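Long-range contacts in galactose-binding lectin (PDB 2DVA), which binds D-galactose and sugars that carry it, as a homotetrameric legume lectin from peanut whose subunits hold calcium and manganese: residues 78-83 and 123-128; 104-109 and 207-212; 136-141 and 186-191. One frame throughout, in Å; residues are numbered along the deposited sequence.

Contact 1: residues 78-83 and 123-128; sequences DYDPAD and DTYSNS. With CA (calcium ion), chain I; MN (manganese (II) ion), chain J; GAL (beta-D-galactopyranose), chain E.
The two loops are joined through their backbones where T124 N donates to D83 O, 3.1 Å away in a nearly straight bond (171°). A cis peptide bond precedes D83, a hallmark of legume lectins, and turns its carboxylate to the sugar. There the two oxygens share the work: D83 OD1 accepts from galactose O3 and D83 OD2 from galactose O4, both at 2.6 Å. From the other loop N127 adds to the grip, its ND2 donating to the same O3 at 2.8 Å while its OD1 binds calcium; an amide suits this place because it has a donor for the sugar and an acceptor for the metal. This is the monosaccharide site of the legume lectin fold, built directly on its metal site. With CG anti to the backbone N (chi1 177°), Y125 lays one ring face under galactose, whose C4 stands 3.6 Å above the plane and over the ring centre, a CH-pi contact. At the edge of that ring lies D80 OD2, 3.4 Å from Y125 CD2, and this same oxygen accepts from galactose O6. Carboxylate D123 bridges the metals, OD1 and OD2 on calcium and OD2 also on manganese; water 1, a calcium ligand, donates to both D83 O and D83 OD1, tying the sugar-binding aspartate to the ion.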
loop_
_atom_site.group_PDB
_atom_site.type_symbol
_atom_site.label_atom_id
_atom_site.label_comp_id
_atom_site.label_asym_id
_atom_site.label_seq_id
_atom_site.Cartn_x
_atom_site.Cartn_y
_atom_site.Cartn_z
ATOM N N ASP A 78 37.589 -21.500 -1.284
ATOM C CA ASP A 78 38.725 -21.124 -0.445
ATOM C C ASP A 78 39.026 -19.695 -0.900
ATOM O O ASP A 78 40.070 -19.124 -0.589
ATOM C CB ASP A 78 39.934 -21.999 -0.788
ATOM C CG ASP A 78 39.692 -23.481 -0.541
ATOM O OD1 ASP A 78 40.247 -24.013 0.443
ATOM O OD2 ASP A 78 38.953 -24.116 -1.320
ATOM N N TYR A 79 38.091 -19.145 -1.666
ATOM C CA TYR A 79 38.202 -17.810 -2.228
ATOM C C TYR A 79 38.147 -16.672 -1.216
ATOM O O TYR A 79 37.569 -16.795 -0.132
ATOM C CB TYR A 79 37.098 -17.612 -3.267
ATOM C CG TYR A 79 37.136 -18.629 -4.377
ATOM C CD1 TYR A 79 37.964 -18.454 -5.484
ATOM C CD2 TYR A 79 36.360 -19.788 -4.310
ATOM C CE1 TYR A 79 38.020 -19.407 -6.502
ATOM C CE2 TYR A 79 36.410 -20.751 -5.322
ATOM C CZ TYR A 79 37.241 -20.551 -6.414
ATOM O OH TYR A 79 37.294 -21.496 -7.411
ATOM N N ASP A 80 38.765 -15.562 -1.595
ATOM C CA ASP A 80 38.786 -14.363 -0.778
ATOM C C ASP A 80 37.388 -13.755 -0.934
ATOM O O ASP A 80 36.905 -13.584 -2.049
ATOM C CB ASP A 80 39.872 -13.423 -1.307
ATOM C CG ASP A 80 40.080 -12.206 -0.429
ATOM O OD1 ASP A 80 40.004 -12.331 0.811
ATOM O OD2 ASP A 80 40.345 -11.123 -0.986
ATOM N N PRO A 81 36.706 -13.457 0.185
ATOM C CA PRO A 81 35.357 -12.878 0.151
ATOM C C PRO A 81 35.305 -11.527 -0.561
ATOM O O PRO A 81 35.589 -10.497 0.042
ATOM C CB PRO A 81 34.993 -12.762 1.632
ATOM C CG PRO A 81 35.789 -13.876 2.269
ATOM C CD PRO A 81 37.120 -13.730 1.571
ATOM N N ALA A 82 34.941 -11.543 -1.840
ATOM C CA ALA A 82 34.856 -10.322 -2.643
ATOM C C ALA A 82 33.774 -10.515 -3.711
ATOM O O ALA A 82 33.371 -11.648 -3.960
ATOM C CB ALA A 82 36.207 -10.046 -3.290
ATOM N N ASP A 83 33.307 -9.439 -4.353
ATOM C CA ASP A 83 33.770 -8.070 -4.119
ATOM C C ASP A 83 32.759 -7.154 -3.418
ATOM O O ASP A 83 33.130 -6.119 -2.866
ATOM C CB ASP A 83 34.171 -7.436 -5.449
ATOM C CG ASP A 83 35.589 -7.768 -5.844
ATOM O OD1 ASP A 83 36.506 -7.026 -5.438
ATOM O OD2 ASP A 83 35.783 -8.780 -6.547
ATOM N N ASP A 123 31.031 -2.504 -0.175
ATOM C CA ASP A 123 32.327 -3.009 -0.583
ATOM C C ASP A 123 33.062 -3.878 0.431
ATOM O O ASP A 123 33.317 -3.434 1.546
ATOM C CB ASP A 123 33.190 -1.809 -0.921
ATOM C CG ASP A 123 34.182 -2.109 -1.974
ATOM O OD1 ASP A 123 34.624 -3.273 -2.035
ATOM O OD2 ASP A 123 34.526 -1.188 -2.735
ATOM N N THR A 124 33.444 -5.093 0.029
ATOM C CA THR A 124 34.143 -6.007 0.934
ATOM C C THR A 124 35.598 -6.313 0.578
ATOM O O THR A 124 36.166 -7.282 1.082
ATOM C CB THR A 124 33.415 -7.355 1.047
ATOM O OG1 THR A 124 33.548 -8.069 -0.189
ATOM C CG2 THR A 124 31.939 -7.141 1.352
ATOM N N TYR A 125 36.200 -5.512 -0.297
ATOM C CA TYR A 125 37.599 -5.720 -0.668
ATOM C C TYR A 125 38.231 -4.377 -0.995
ATOM O O TYR A 125 37.635 -3.569 -1.686
ATOM C CB TYR A 125 37.723 -6.668 -1.866
ATOM C CG TYR A 125 39.158 -6.844 -2.315
ATOM C CD1 TYR A 125 39.735 -5.957 -3.223
ATOM C CD2 TYR A 125 39.966 -7.844 -1.763
ATOM C CE1 TYR A 125 41.074 -6.049 -3.570
ATOM C CE2 TYR A 125 41.322 -7.946 -2.103
ATOM C CZ TYR A 125 41.866 -7.042 -3.009
ATOM O OH TYR A 125 43.199 -7.117 -3.350
ATOM N N SER A 126 39.438 -4.134 -0.505
ATOM C CA SER A 126 40.087 -2.853 -0.751
ATOM C C SER A 126 40.893 -2.750 -2.048
ATOM O O SER A 126 42.058 -3.155 -2.092
ATOM C CB SER A 126 40.990 -2.501 0.431
ATOM O OG SER A 126 41.454 -1.168 0.330
ATOM N N ASN A 127 40.272 -2.205 -3.095
ATOM C CA ASN A 127 40.948 -2.015 -4.378
ATOM C C ASN A 127 41.643 -0.661 -4.380
ATOM O O ASN A 127 40.997 0.379 -4.525
ATOM C CB ASN A 127 39.965 -2.055 -5.552
ATOM C CG ASN A 127 39.307 -3.400 -5.713
ATOM O OD1 ASN A 127 38.481 -3.783 -4.903
ATOM N ND2 ASN A 127 39.679 -4.133 -6.761
ATOM N N SER A 128 42.960 -0.680 -4.221
ATOM C CA SER A 128 43.740 0.549 -4.206
ATOM C C SER A 128 43.593 1.311 -5.519
ATOM O O SER A 128 43.616 2.540 -5.531
ATOM C CB SER A 128 45.216 0.232 -3.954
ATOM O OG SER A 128 45.725 -0.652 -4.942
HETATM CA CA CA I . 36.480 -2.690 -3.745
HETATM MN MN MN J . 34.696 0.956 -2.589
HETATM C C1 GAL E . 41.451 -9.093 -7.500
HETATM C C2 GAL E . 40.334 -8.107 -7.817
HETATM C C3 GAL E . 39.692 -7.548 -6.537
HETATM C C4 GAL E . 39.175 -8.728 -5.546
HETATM C C5 GAL E . 40.420 -9.599 -5.182
HETATM C C6 GAL E . 40.550 -10.770 -4.236
HETATM O O2 GAL E . 40.939 -7.107 -8.616
HETATM O O3 GAL E . 38.580 -6.741 -6.906
HETATM O O4 GAL E . 38.253 -9.617 -6.203
HETATM O O5 GAL E . 41.002 -10.120 -6.486
HETATM O O6 GAL E . 41.613 -11.401 -3.553
HETATM O O HOH W 1 35.253 -4.917 -4.149
HETATM O O HOH W 2 35.365 -1.394 -5.779
HETATM O O HOH W 3 34.865 3.231 -2.226
HETATM O O HOH W 4 34.403 0.891 -4.897
#

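Contact 2: residues 104-109 and 207-212; sequences GTLGVS and SASGSL. With GAL (beta-D-galactopyranose), chain E; MGC (methyl 2-acetamido-2-deoxy-alpha-D-galactopyranoside), chain B.
S207 reaches the turn at L106 and G107 from the end of strand 201-209. Its CB lies 3.9 Å from V108 CG1, a small apolar touch beside the polar one. Beyond it OG, anti to the backbone N (chi1 -179°), extends to L106 O and donates a hydrogen bond of 2.7 Å, lying in the carbonyl plane on a lone pair. The same OG sits 3.6 Å from G107 CA, leaving no room for a side chain on that side of G107. Glycine therefore suits this position twice over, since its phi is also positive (76°). A serine suits the strand side, being short enough to fit beneath the turn and polar enough to satisfy a buried carbonyl.

Two residues on, S209 points into the same turn. Its OG packs against L106 CA at 3.1 Å, but its hydrogen bond goes to G103 O, just before the segment. The turn itself is closed by V108 N donating to T105 O at 3.0 Å. Meanwhile V108 also packs on I86 and F88 of the adjacent strand 84-91, and L106 packs on E121, a manganese ligand.

Past the strand, S211 faces the sugar: its OG donates to galactose O5 at 2.9 Å. The backbone N of G104 comes equally near galactose O3, while L212 N approaches the N-acetylgalactosamine unit. Two loops thus converge beside one sugar, the arrangement of the legume lectin combining site, in which separate loops at one end of the beta sandwich together form a shallow pocket.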
loop_
_atom_site.group_PDB
_atom_site.type_symbol
_atom_site.label_atom_id
_atom_site.label_comp_id
_atom_site.label_asym_id
_atom_site.label_seq_id
_atom_site.Cartn_x
_atom_site.Cartn_y
_atom_site.Cartn_z
ATOM N N GLY A 104 36.592 -5.402 -8.514
ATOM C CA GLY A 104 36.313 -4.117 -7.895
ATOM C C GLY A 104 35.400 -3.181 -8.669
ATOM O O GLY A 104 34.964 -2.164 -8.125
ATOM N N THR A 105 35.122 -3.505 -9.931
ATOM C CA THR A 105 34.246 -2.683 -10.762
ATOM C C THR A 105 32.788 -2.868 -10.338
ATOM O O THR A 105 31.906 -2.124 -10.775
ATOM C CB THR A 105 34.352 -3.068 -12.253
ATOM O OG1 THR A 105 33.816 -4.382 -12.439
ATOM C CG2 THR A 105 35.800 -3.050 -12.717
ATOM N N LEU A 106 32.545 -3.873 -9.500
ATOM C CA LEU A 106 31.212 -4.188 -8.996
ATOM C C LEU A 106 30.187 -4.388 -10.108
ATOM O O LEU A 106 28.976 -4.343 -9.869
ATOM C CB LEU A 106 30.734 -3.093 -8.040
ATOM C CG LEU A 106 31.598 -2.891 -6.793
ATOM C CD1 LEU A 106 30.991 -1.785 -5.937
ATOM C CD2 LEU A 106 31.701 -4.194 -6.002
ATOM N N GLY A 107 30.679 -4.607 -11.323
ATOM C CA GLY A 107 29.793 -4.827 -12.453
ATOM C C GLY A 107 29.107 -3.600 -13.030
ATOM O O GLY A 107 28.229 -3.735 -13.879
ATOM N N VAL A 108 29.493 -2.405 -12.592
ATOM C CA VAL A 108 28.865 -1.186 -13.109
ATOM C C VAL A 108 29.822 -0.213 -13.807
ATOM O O VAL A 108 29.381 0.743 -14.441
ATOM C CB VAL A 108 28.127 -0.408 -11.989
ATOM C CG1 VAL A 108 26.965 -1.227 -11.462
ATOM C CG2 VAL A 108 29.090 -0.069 -10.865
ATOM N N SER A 109 31.124 -0.456 -13.693
ATOM C CA SER A 109 32.111 0.428 -14.308
ATOM C C SER A 109 33.098 -0.321 -15.186
ATOM O O SER A 109 33.083 -1.551 -15.242
ATOM C CB SER A 109 32.896 1.168 -13.225
ATOM O OG SER A 109 33.722 0.277 -12.499
ATOM N N SER A 207 23.819 -4.930 -8.369
ATOM C CA SER A 207 24.890 -5.569 -9.123
ATOM C C SER A 207 25.947 -6.089 -8.155
ATOM O O SER A 207 26.171 -5.497 -7.103
ATOM C CB SER A 207 25.532 -4.576 -10.096
ATOM O OG SER A 207 26.559 -5.196 -10.856
ATOM N N ALA A 208 26.577 -7.204 -8.514
ATOM C CA ALA A 208 27.630 -7.811 -7.702
ATOM C C ALA A 208 28.614 -8.500 -8.647
ATOM O O ALA A 208 28.256 -8.867 -9.770
ATOM C CB ALA A 208 27.040 -8.823 -6.725
ATOM N N SER A 209 29.848 -8.680 -8.194
ATOM C CA SER A 209 30.862 -9.298 -9.036
ATOM C C SER A 209 31.971 -9.940 -8.217
ATOM O O SER A 209 32.030 -9.785 -7.001
ATOM C CB SER A 209 31.464 -8.244 -9.969
ATOM O OG SER A 209 31.992 -7.160 -9.222
ATOM N N GLY A 210 32.845 -10.666 -8.907
ATOM C CA GLY A 210 33.966 -11.324 -8.264
ATOM C C GLY A 210 35.109 -11.379 -9.261
ATOM O O GLY A 210 34.969 -10.905 -10.392
ATOM N N SER A 211 36.242 -11.936 -8.851
ATOM C CA SER A 211 37.395 -12.047 -9.739
ATOM C C SER A 211 37.818 -13.511 -9.797
ATOM O O SER A 211 37.024 -14.399 -9.476
ATOM C CB SER A 211 38.547 -11.175 -9.226
ATOM O OG SER A 211 38.965 -11.567 -7.928
ATOM N N LEU A 212 39.056 -13.773 -10.206
ATOM C CA LEU A 212 39.520 -15.155 -10.268
ATOM C C LEU A 212 39.635 -15.709 -8.852
ATOM O O LEU A 212 39.159 -16.806 -8.566
ATOM C CB LEU A 212 40.875 -15.251 -10.985
ATOM C CG LEU A 212 41.397 -16.677 -11.253
ATOM C CD1 LEU A 212 42.364 -16.672 -12.427
ATOM C CD2 LEU A 212 42.077 -17.227 -10.013
HETATM C C1 GAL E . 41.451 -9.093 -7.500
HETATM C C2 GAL E . 40.334 -8.107 -7.817
HETATM C C3 GAL E . 39.692 -7.548 -6.537
HETATM C C4 GAL E . 39.175 -8.728 -5.546
HETATM C C5 GAL E . 40.420 -9.599 -5.182
HETATM C C6 GAL E . 40.550 -10.770 -4.236
HETATM O O2 GAL E . 40.939 -7.107 -8.616
HETATM O O3 GAL E . 38.580 -6.741 -6.906
HETATM O O4 GAL E . 38.253 -9.617 -6.203
HETATM O O5 GAL E . 41.002 -10.120 -6.486
HETATM O O6 GAL E . 41.613 -11.401 -3.553
HETATM O O6 MGC B . 45.178 -15.155 -8.364
HETATM C C6 MGC B . 44.102 -14.364 -7.904
HETATM C C5 MGC B . 44.148 -12.940 -8.457
HETATM O O5 MGC B . 44.243 -12.920 -9.984
HETATM C C1 MGC B . 44.397 -11.582 -10.646
HETATM O O1 MGC B . 45.614 -10.968 -10.170
HETATM C CM MGC B . 47.024 -11.439 -10.668
HETATM C C2 MGC B . 43.158 -10.748 -10.298
HETATM N N2 MGC B . 43.400 -9.521 -10.968
HETATM C C7 MGC B . 42.458 -8.757 -11.606
HETATM O O7 MGC B . 41.398 -9.216 -12.082
HETATM C C8 MGC B . 42.740 -7.271 -11.737
HETATM C C3 MGC B . 42.994 -10.652 -8.765
HETATM O O3 MGC B . 41.815 -9.974 -8.548
HETATM C C4 MGC B . 42.874 -12.064 -8.038
HETATM O O4 MGC B . 41.626 -12.664 -8.475
#

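Contact 3: residues 136-141 and 186-191; sequences DHVGID and TTIAQV. With MN (manganese (II) ion), chain J.
Apolar packing carries this contact, and I188 is at its centre, facing V138 and I140 from the other strand. With chi1 (-176°) and chi2 (170°) both near anti, its chain is extended and CD1 reaches in to 3.7 Å from V138 O and 4.0 Å from I140 CG1. The other branch, CG2, meets V138 CG1 at 3.9 Å, and both arms of this one isoleucine touch V138 and I140. In both pairs the side chains run past one another in opposite senses. Further along, I140 CG2 lies 3.9 Å from Q190 CB. Strand 137-141 belongs to the seven-stranded sheet and 185-191 to the other, larger one, so this is inter-sheet core of the legume lectin beta sandwich, where branched aliphatic residues fit both strand and interior. The segments run 7.7 Å apart at their closest, only 13° from parallel, and meet mainly through side chains.

The polar interactions lie at the margins. Q190 lends only its aliphatic part to the packing; its chain bends at chi2, and NE2 donates to V191 O at 3.2 Å, with the acceptor in the amide plane. On strand 137-141 the residues alternate, so H137, next to V138, serves metal binding instead: its NE2 binds manganese at 2.4 Å, and its ND1 is hydrogen-bonded to T135 O.

V138 and I140 also pack on V120 of strand 117-123, and I188 on V151 of strand 149-152. V176 of strand 173-179 touches both I140 and I188, while on the other side of strand 185-191 T187 hydrogen-bonds to S64 and D168 of the second subunit.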
loop_
_atom_site.group_PDB
_atom_site.type_symbol
_atom_site.label_atom_id
_atom_site.label_comp_id
_atom_site.label_asym_id
_atom_site.label_seq_id
_atom_site.Cartn_x
_atom_site.Cartn_y
_atom_site.Cartn_z
ATOM N N ASP A 136 36.284 -2.828 4.952
ATOM C CA ASP A 136 34.940 -2.908 4.384
ATOM C C ASP A 136 34.285 -1.542 4.539
ATOM O O ASP A 136 34.583 -0.811 5.487
ATOM C CB ASP A 136 34.100 -3.953 5.118
ATOM C CG ASP A 136 34.563 -5.368 4.853
ATOM O OD1 ASP A 136 35.443 -5.557 3.990
ATOM O OD2 ASP A 136 34.042 -6.293 5.509
ATOM N N HIS A 137 33.383 -1.202 3.627
ATOM C CA HIS A 137 32.755 0.105 3.696
ATOM C C HIS A 137 31.509 0.255 2.836
ATOM O O HIS A 137 31.260 -0.533 1.924
ATOM C CB HIS A 137 33.768 1.164 3.255
ATOM C CG HIS A 137 34.354 0.897 1.902
ATOM N ND1 HIS A 137 35.327 -0.058 1.686
ATOM C CD2 HIS A 137 34.065 1.419 0.687
ATOM C CE1 HIS A 137 35.613 -0.110 0.398
ATOM N NE2 HIS A 137 34.860 0.776 -0.231
ATOM N N VAL A 138 30.729 1.281 3.154
ATOM C CA VAL A 138 29.541 1.616 2.390
ATOM C C VAL A 138 29.955 2.920 1.705
ATOM O O VAL A 138 30.511 3.818 2.342
ATOM C CB VAL A 138 28.307 1.881 3.296
ATOM C CG1 VAL A 138 27.103 2.291 2.433
ATOM C CG2 VAL A 138 27.962 0.631 4.088
ATOM N N GLY A 139 29.706 3.018 0.407
ATOM C CA GLY A 139 30.086 4.221 -0.305
ATOM C C GLY A 139 28.997 4.743 -1.214
ATOM O O GLY A 139 28.106 4.000 -1.626
ATOM N N ILE A 140 29.056 6.037 -1.505
ATOM C CA ILE A 140 28.094 6.661 -2.395
ATOM C C ILE A 140 28.883 6.926 -3.664
ATOM O O ILE A 140 29.861 7.671 -3.644
ATOM C CB ILE A 140 27.574 7.991 -1.830
ATOM C CG1 ILE A 140 26.824 7.732 -0.521
ATOM C CG2 ILE A 140 26.680 8.685 -2.861
ATOM C CD1 ILE A 140 25.689 6.747 -0.652
ATOM N N ASP A 141 28.466 6.303 -4.757
ATOM C CA ASP A 141 29.173 6.447 -6.022
ATOM C C ASP A 141 28.426 7.286 -7.055
ATOM O O ASP A 141 27.207 7.206 -7.174
ATOM C CB ASP A 141 29.453 5.065 -6.621
ATOM C CG ASP A 141 30.250 4.165 -5.688
ATOM O OD1 ASP A 141 30.826 4.665 -4.695
ATOM O OD2 ASP A 141 30.311 2.945 -5.966
ATOM N N THR A 186 24.693 1.938 10.626
ATOM C CA THR A 186 25.785 2.650 9.993
ATOM C C THR A 186 25.077 3.565 8.993
ATOM O O THR A 186 24.182 3.115 8.283
ATOM C CB THR A 186 26.713 1.676 9.243
ATOM O OG1 THR A 186 27.218 0.699 10.164
ATOM C CG2 THR A 186 27.878 2.420 8.599
ATOM N N THR A 187 25.442 4.841 8.959
ATOM C CA THR A 187 24.810 5.762 8.023
ATOM C C THR A 187 25.814 6.569 7.211
ATOM O O THR A 187 26.961 6.780 7.628
ATOM C CB THR A 187 23.875 6.789 8.732
ATOM O OG1 THR A 187 24.660 7.695 9.516
ATOM C CG2 THR A 187 22.852 6.081 9.618
ATOM N N ILE A 188 25.362 7.011 6.043
ATOM C CA ILE A 188 26.160 7.837 5.154
ATOM C C ILE A 188 25.177 8.618 4.286
ATOM O O ILE A 188 24.157 8.079 3.850
ATOM C CB ILE A 188 27.109 6.985 4.275
ATOM C CG1 ILE A 188 27.997 7.909 3.440
ATOM C CG2 ILE A 188 26.311 6.022 3.396
ATOM C CD1 ILE A 188 29.132 7.189 2.722
ATOM N N ALA A 189 25.465 9.897 4.076
ATOM C CA ALA A 189 24.591 10.751 3.279
ATOM C C ALA A 189 25.425 11.663 2.395
ATOM O O ALA A 189 26.482 12.135 2.799
ATOM C CB ALA A 189 23.683 11.579 4.193
ATOM N N GLN A 190 24.936 11.913 1.188
ATOM C CA GLN A 190 25.657 12.751 0.246
ATOM C C GLN A 190 24.704 13.483 -0.671
ATOM O O GLN A 190 23.751 12.902 -1.171
ATOM C CB GLN A 190 26.595 11.893 -0.606
ATOM C CG GLN A 190 27.323 12.652 -1.704
ATOM C CD GLN A 190 28.306 13.664 -1.152
ATOM O OE1 GLN A 190 29.157 13.328 -0.332
ATOM N NE2 GLN A 190 28.197 14.912 -1.604
ATOM N N VAL A 191 24.968 14.764 -0.888
ATOM C CA VAL A 191 24.152 15.559 -1.792
ATOM C C VAL A 191 24.536 15.094 -3.195
ATOM O O VAL A 191 25.703 15.161 -3.565
ATOM C CB VAL A 191 24.468 17.078 -1.651
ATOM C CG1 VAL A 191 23.792 17.864 -2.768
ATOM C CG2 VAL A 191 23.993 17.592 -0.293
HETATM MN MN MN J . 34.696 0.956 -2.589
HETATM O O HOH W 3 34.865 3.231 -2.226
HETATM O O HOH W 4 34.403 0.891 -4.897
#

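In the fold
Contacts 1 and 2 stand side by side around the sugar, their centres 10 Å apart, and are joined by a probable hydrogen bond from D83 N to S209 O (3.0 Å). Both touch the same galactose, and their segments alternate along the chain, so distant loops are brought to one pocket. Contact 3 lies 18 Å from each, centre to centre. It meets contact 1 through a probable hydrogen bond from D123 N to H137 O (2.9 Å). Contact 2 comes within about 5 Å of it, nearest atoms, without touching. Manganese, bound by both D123 and H137, thus links contact 3 to the sugar-binding loops, with calcium next to it through D123.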